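Local coordinates for putative anti-sigma factor antagonist TM1081 (Thermotoga maritima, PDB 3F43), which probably acts as an anti-anti-sigma factor, countering an anti-sigma factor and so releasing a sigma factor from inhibition, at residues V74-L77 / K78-S82; T103-D106 / R107-I111. All blocks are in the same frame, centred on the assembly; numbering follows the deposited sequence. Where two conformers were deposited one is given.

Contact 1. Residues V74-L77 / K78-S82; sequences VNIL and KSISS
V74 and K78, one turn apart on helix 67-83, meet through both backbone and side chain. K78 N donates a hydrogen bond to V74 O (2.9 Å), and the same i to i+4 pattern runs on from S79 N to N75 O, I80 N to I76 O and S81 N to L77 O. The last of these is the shortest, at 2.8 Å. The I80 bond is the straightest of the four, its N-H...O angle 169°. K78 O goes on to accept from S82 N, so the carbonyls of 74-78 and the amides of 78-82 are all paired along the helix. Outside the segments, S83 OG makes weak bonds to S79 O and I80 O.

K78 CG lies anti to its carbonyl carbon (chi1 -75°) and the chain runs on extended to CD, which crosses the valine at a slant and comes within 3.8 Å of V74 CG1; the bend at chi3 comes beyond this contact. On another side of the helix I76 and I80 run side by side, I76 CG2 touching I80 CD1 at 3.8 Å.

Helix 67-83 is the crossover of a beta-alpha-beta unit between strands 54-58 and 86-90. I76, L77 and I80 pack on F87 of the latter strand, N75 and S79 face helix 36-48, and V74 and K78 meet S67 and F68 of the second subunit.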
ATOM      1  N   VAL A  74      -2.176   1.087  -5.289  1.00 22.56           N
ATOM      2  CA  VAL A  74      -3.440   0.657  -4.735  1.00 22.66           C
ATOM      3  C   VAL A  74      -4.446   1.794  -4.691  1.00 22.13           C
ATOM      4  O   VAL A  74      -5.603   1.591  -5.012  1.00 23.28           O
ATOM      5  CB  VAL A  74      -3.243  -0.033  -3.363  1.00 22.76           C
ATOM      6  CG1 VAL A  74      -4.585  -0.176  -2.598  1.00 25.37           C
ATOM      7  CG2 VAL A  74      -2.545  -1.373  -3.549  1.00 24.05           C
ATOM      8  N   ASN A  75      -3.997   2.990  -4.287  1.00 23.60           N
ATOM      9  CA  ASN A  75      -4.916   4.115  -4.221  1.00 24.47           C
ATOM     10  C   ASN A  75      -5.448   4.488  -5.596  1.00 22.88           C
ATOM     11  O   ASN A  75      -6.631   4.812  -5.759  1.00 22.17           O
ATOM     12  CB  ASN A  75      -4.237   5.318  -3.586  1.00 26.66           C
ATOM     13  CG  ASN A  75      -4.170   5.215  -2.084  1.00 35.13           C
ATOM     14  OD1 ASN A  75      -5.064   4.671  -1.446  1.00 43.10           O
ATOM     15  ND2 ASN A  75      -3.110   5.765  -1.520  1.00 41.24           N
ATOM     16  N   ILE A  76      -4.583   4.468  -6.596  1.00 22.63           N
ATOM     17  CA  ILE A  76      -4.999   4.733  -7.982  1.00 21.08           C
ATOM     18  C   ILE A  76      -5.988   3.674  -8.485  1.00 21.25           C
ATOM     19  O   ILE A  76      -7.043   3.986  -9.080  1.00 21.20           O
ATOM     20  CB  ILE A  76      -3.776   4.833  -8.946  1.00 22.03           C
ATOM     21  CG1 ILE A  76      -2.925   6.033  -8.576  1.00 22.80           C
ATOM     22  CG2 ILE A  76      -4.205   4.948 -10.431  1.00 22.67           C
ATOM     23  CD1 ILE A  76      -1.537   6.011  -9.245  1.00 24.65           C
ATOM     24  N   LEU A  77      -5.643   2.433  -8.206  1.00 23.20           N
ATOM     25  CA  LEU A  77      -6.485   1.321  -8.581  1.00 22.92           C
ATOM     26  C   LEU A  77      -7.880   1.429  -7.970  1.00 21.48           C
ATOM     27  O   LEU A  77      -8.890   1.217  -8.657  1.00 21.19           O
ATOM     28  CB  LEU A  77      -5.842   0.004  -8.146  1.00 22.34           C
ATOM     29  CG  LEU A  77      -6.649  -1.251  -8.424  1.00 27.11           C
ATOM     30  CD1 LEU A  77      -7.113  -1.388  -9.920  1.00 27.55           C
ATOM     31  CD2 LEU A  77      -5.840  -2.448  -8.004  1.00 29.54           C
ATOM     32  N   LYS A  78      -7.939   1.774  -6.678  1.00 22.22           N
ATOM     33  CA  LYS A  78      -9.206   1.949  -5.978  1.00 23.33           C
ATOM     34  C   LYS A  78     -10.040   3.047  -6.613  1.00 20.11           C
ATOM     35  O   LYS A  78     -11.222   2.875  -6.843  1.00 21.30           O
ATOM     36  CB  LYS A  78      -8.967   2.272  -4.495  1.00 24.24           C
ATOM     37  CG  LYS A  78      -8.552   1.075  -3.672  1.00 26.02           C
ATOM     38  CD  LYS A  78      -7.981   1.481  -2.274  1.00 27.91           C
ATOM     39  CE  LYS A  78      -8.996   2.085  -1.348  1.00 36.12           C
ATOM     40  NZ  LYS A  78      -8.414   2.190   0.053  1.00 38.06           N
ATOM     41  N   SER A  79      -9.407   4.177  -6.928  1.00 21.00           N
ATOM     42  CA  SER A  79     -10.139   5.287  -7.523  1.00 22.06           C
ATOM     43  C   SER A  79     -10.701   4.877  -8.877  1.00 20.49           C
ATOM     44  O   SER A  79     -11.879   5.121  -9.193  1.00 20.93           O
ATOM     45  CB  SER A  79      -9.225   6.500  -7.688  1.00 22.64           C
ATOM     46  OG  SER A  79      -9.876   7.528  -8.385  1.00 22.22           O
ATOM     47  N   ILE A  80      -9.834   4.284  -9.703  1.00 21.15           N
ATOM     48  CA  ILE A  80     -10.246   3.911 -11.045  1.00 21.13           C
ATOM     49  C   ILE A  80     -11.336   2.802 -11.048  1.00 21.67           C
ATOM     50  O   ILE A  80     -12.307   2.869 -11.814  1.00 22.51           O
ATOM     51  CB  ILE A  80      -9.036   3.576 -11.958  1.00 22.73           C
ATOM     52  CG1 ILE A  80      -8.242   4.867 -12.207  1.00 23.47           C
ATOM     53  CG2 ILE A  80      -9.493   2.964 -13.259  1.00 21.61           C
ATOM     54  CD1 ILE A  80      -6.954   4.673 -13.053  1.00 23.23           C
ATOM     55  N   SER A  81     -11.203   1.823 -10.158  0.50 20.81           N
ATOM     56  CA  SER A  81     -12.212   0.774 -10.028  0.50 19.18           C
ATOM     57  C   SER A  81     -13.550   1.372  -9.605  0.50 20.03           C
ATOM     58  O   SER A  81     -14.607   0.970 -10.097  0.50 19.62           O
ATOM     59  CB  SER A  81     -11.755  -0.282  -9.029  0.50 19.04           C
ATOM     60  OG  SER A  81     -12.721  -1.322  -8.927  0.50 16.66           O
ATOM     61  N   SER A  82     -13.495   2.344  -8.696  0.50 18.70           N
ATOM     62  CA  SER A  82     -14.719   2.985  -8.207  0.50 18.33           C
ATOM     63  C   SER A  82     -15.449   3.742  -9.332  0.50 19.70           C
ATOM     64  O   SER A  82     -16.663   3.670  -9.435  0.50 20.10           O
ATOM     65  CB  SER A  82     -14.399   3.914  -7.026  0.50 17.35           C
ATOM     66  OG  SER A  82     -15.587   4.461  -6.448  0.50 17.18           O
TER

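Contact 2. Residues T103-D106 / R107-I111; sequences TNLD and RIVKI
R107 meets N104 twice, by backbone and by side chain, where two overlapping type I turns carry the chain from helix 94-102 into strand 110-112 of the STAS domain.

Backbone bonds define the turns. R107 N donates to N104 O at 3.0 Å, and I108 N to L105 O, also at 3.0 Å. Both donors stand well above the plane of the carbonyl they use. L105 O takes a second bond from V109 N (3.1 Å), which lies almost straight beyond the carbonyl, the C=O...N angle being 178°. Two amides therefore grip one oxygen as the loop gives way to the strand.

Water adds to this. One molecule donates to both D106 O and V109 O, while another accepts from R107 NE beside the D106 carboxylate. D106 and R107 carry opposite charges but stop short of a salt bridge; E97 brings a like charge close to D106, which might favour protonation of one of the two.

The N104 amide lies over one face of the R107 guanidinium, the two planes 21° apart and the chains crossing at a slant. With an alanine here that flat cover would be gone, and the guanidinium would probably be freer to swing.

Apolar contacts gather round L105, whose CD1 meets I108 CG1 at 3.7 Å, the two side chains nearly perpendicular, and V109 CG1 at 3.9 Å. The valine's first torsion, 68°, sets CG1 between its own N and carbonyl carbon, on the leucine's side. L70, L77 and L100 also line this patch. Farther along, the I111 side chain reaches back so that its CD1 rests against D106 CB, 3.5 Å away.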
ATOM      1  N   THR A 103       2.585 -10.011  -3.975  1.00 21.16           N
ATOM      2  CA  THR A 103       1.503  -9.289  -3.309  1.00 23.39           C
ATOM      3  C   THR A 103       0.149  -9.470  -4.006  1.00 22.57           C
ATOM      4  O   THR A 103      -0.814  -8.827  -3.643  1.00 24.41           O
ATOM      5  CB  THR A 103       1.809  -7.780  -3.249  1.00 24.69           C
ATOM      6  OG1 THR A 103       1.823  -7.237  -4.588  1.00 22.96           O
ATOM      7  CG2 THR A 103       3.158  -7.503  -2.577  1.00 22.12           C
ATOM      8  N   ASN A 104       0.115 -10.351  -5.009  1.00 22.16           N
ATOM      9  CA  ASN A 104      -1.104 -10.719  -5.746  1.00 24.66           C
ATOM     10  C   ASN A 104      -1.711  -9.575  -6.568  1.00 24.44           C
ATOM     11  O   ASN A 104      -2.833  -9.694  -7.070  1.00 24.05           O
ATOM     12  CB  ASN A 104      -2.159 -11.350  -4.818  1.00 25.70           C
ATOM     13  CG  ASN A 104      -1.881 -12.805  -4.510  1.00 34.31           C
ATOM     14  OD1 ASN A 104      -0.832 -13.349  -4.841  1.00 34.34           O
ATOM     15  ND2 ASN A 104      -2.820 -13.434  -3.823  1.00 40.92           N
ATOM     16  N   LEU A 105      -0.967  -8.477  -6.722  1.00 23.93           N
ATOM     17  CA  LEU A 105      -1.469  -7.360  -7.480  1.00 22.90           C
ATOM     18  C   LEU A 105      -1.696  -7.764  -8.946  1.00 23.40           C
ATOM     19  O   LEU A 105      -2.623  -7.293  -9.592  1.00 24.87           O
ATOM     20  CB  LEU A 105      -0.530  -6.168  -7.331  1.00 27.06           C
ATOM     21  CG  LEU A 105      -0.944  -4.762  -7.618  1.00 32.27           C
ATOM     22  CD1 LEU A 105      -2.389  -4.415  -7.359  1.00 26.80           C
ATOM     23  CD2 LEU A 105       0.087  -3.866  -6.838  1.00 28.18           C
ATOM     24  N   ASP A 106      -0.884  -8.698  -9.439  1.00 22.69           N
ATOM     25  CA  ASP A 106      -1.063  -9.215 -10.786  1.00 25.06           C
ATOM     26  C   ASP A 106      -2.355 -10.002 -11.027  1.00 23.70           C
ATOM     27  O   ASP A 106      -2.703 -10.306 -12.173  1.00 27.33           O
ATOM     28  CB  ASP A 106       0.172  -9.984 -11.260  1.00 28.09           C
ATOM     29  CG  ASP A 106       0.451 -11.245 -10.461  1.00 28.97           C
ATOM     30  OD1 ASP A 106      -0.262 -11.574  -9.478  1.00 29.20           O
ATOM     31  OD2 ASP A 106       1.449 -11.900 -10.815  1.00 33.22           O
ATOM     32  N   ARG A 107      -3.084 -10.314  -9.945  1.00 22.25           N
ATOM     33  CA  ARG A 107      -4.418 -10.907 -10.021  1.00 23.58           C
ATOM     34  C   ARG A 107      -5.558  -9.881 -10.147  1.00 22.79           C
ATOM     35  O   ARG A 107      -6.669 -10.250 -10.517  1.00 24.58           O
ATOM     36  CB  ARG A 107      -4.675 -11.831  -8.813  1.00 23.65           C
ATOM     37  CG  ARG A 107      -3.648 -12.941  -8.702  1.00 29.53           C
ATOM     38  CD  ARG A 107      -3.841 -13.757  -7.420  1.00 35.33           C
ATOM     39  NE  ARG A 107      -2.746 -14.713  -7.235  1.00 49.19           N
ATOM     40  CZ  ARG A 107      -2.764 -15.726  -6.360  1.00 52.80           C
ATOM     41  NH1 ARG A 107      -3.822 -15.940  -5.572  1.00 52.39           N
ATOM     42  NH2 ARG A 107      -1.711 -16.533  -6.274  1.00 52.83           N
ATOM     43  N   ILE A 108      -5.299  -8.618  -9.827  1.00 23.22           N
ATOM     44  CA  ILE A 108      -6.330  -7.589  -9.748  1.00 22.93           C
ATOM     45  C   ILE A 108      -6.117  -6.334 -10.612  1.00 26.99           C
ATOM     46  O   ILE A 108      -6.993  -5.469 -10.650  1.00 28.49           O
ATOM     47  CB  ILE A 108      -6.593  -7.177  -8.276  1.00 23.23           C
ATOM     48  CG1 ILE A 108      -5.363  -6.584  -7.593  1.00 28.67           C
ATOM     49  CG2 ILE A 108      -7.130  -8.413  -7.458  1.00 23.63           C
ATOM     50  CD1 ILE A 108      -5.686  -5.805  -6.248  1.00 27.20           C
ATOM     51  N   VAL A 109      -4.957  -6.217 -11.258  1.00 24.58           N
ATOM     52  CA  VAL A 109      -4.698  -5.116 -12.186  1.00 23.21           C
ATOM     53  C   VAL A 109      -4.036  -5.718 -13.428  1.00 24.03           C
ATOM     54  O   VAL A 109      -3.215  -6.634 -13.351  1.00 24.46           O
ATOM     55  CB  VAL A 109      -3.847  -3.989 -11.544  1.00 22.94           C
ATOM     56  CG1 VAL A 109      -2.447  -4.456 -11.269  1.00 23.73           C
ATOM     57  CG2 VAL A 109      -3.833  -2.715 -12.440  1.00 26.34           C
ATOM     58  N   LYS A 110      -4.439  -5.199 -14.585  1.00 22.12           N
ATOM     59  CA  LYS A 110      -3.850  -5.578 -15.859  1.00 24.02           C
ATOM     60  C   LYS A 110      -2.410  -5.124 -15.911  1.00 22.30           C
ATOM     61  O   LYS A 110      -2.080  -4.028 -15.479  1.00 22.55           O
ATOM     62  CB  LYS A 110      -4.621  -4.970 -17.035  1.00 26.77           C
ATOM     63  CG  LYS A 110      -5.980  -5.582 -17.260  1.00 33.56           C
ATOM     64  CD  LYS A 110      -5.866  -6.971 -17.891  1.00 38.26           C
ATOM     65  N   ILE A 111      -1.566  -6.011 -16.399  1.00 23.98           N
ATOM     66  CA  ILE A 111      -0.145  -5.749 -16.562  1.00 23.99           C
ATOM     67  C   ILE A 111       0.268  -6.165 -17.957  1.00 25.20           C
ATOM     68  O   ILE A 111      -0.041  -7.290 -18.413  1.00 27.90           O
ATOM     69  CB  ILE A 111       0.710  -6.530 -15.549  1.00 25.17           C
ATOM     70  CG1 ILE A 111       0.349  -6.180 -14.100  1.00 24.11           C
ATOM     71  CG2 ILE A 111       2.197  -6.303 -15.844  1.00 30.62           C
ATOM     72  CD1 ILE A 111       1.019  -7.094 -13.066  1.00 28.14           C
TER
HETATM   73  O   HOH W   1      -2.109  -8.915 -14.366  1.00 28.62           O
HETATM   74  O   HOH W   2      -0.140 -13.521  -7.883  1.00 33.80           O

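Contact 1 is a stretch of the crossover helix, with V74, I76 and I80 buried and K78 and S81 exposed; contact 2 is the irregular loop leading to the edge strand 110-112. Both are partly buried, their centres about 13 Å apart. They join through L77, whose CD2 packs against I108 CD1 (3.8 Å) and L105 CD1 (4.0 Å), and both rest on F87 of strand 86-90. The chemistry differs: repeating amide bonds in 74-82, turn bonds, bridging water and an amide lying over a guanidinium face in 103-111. L105 and I108 reach the same two residues of the second subunit that contact 1 meets, F68 and S67, by similarity the site of phosphorylation but unmodified here.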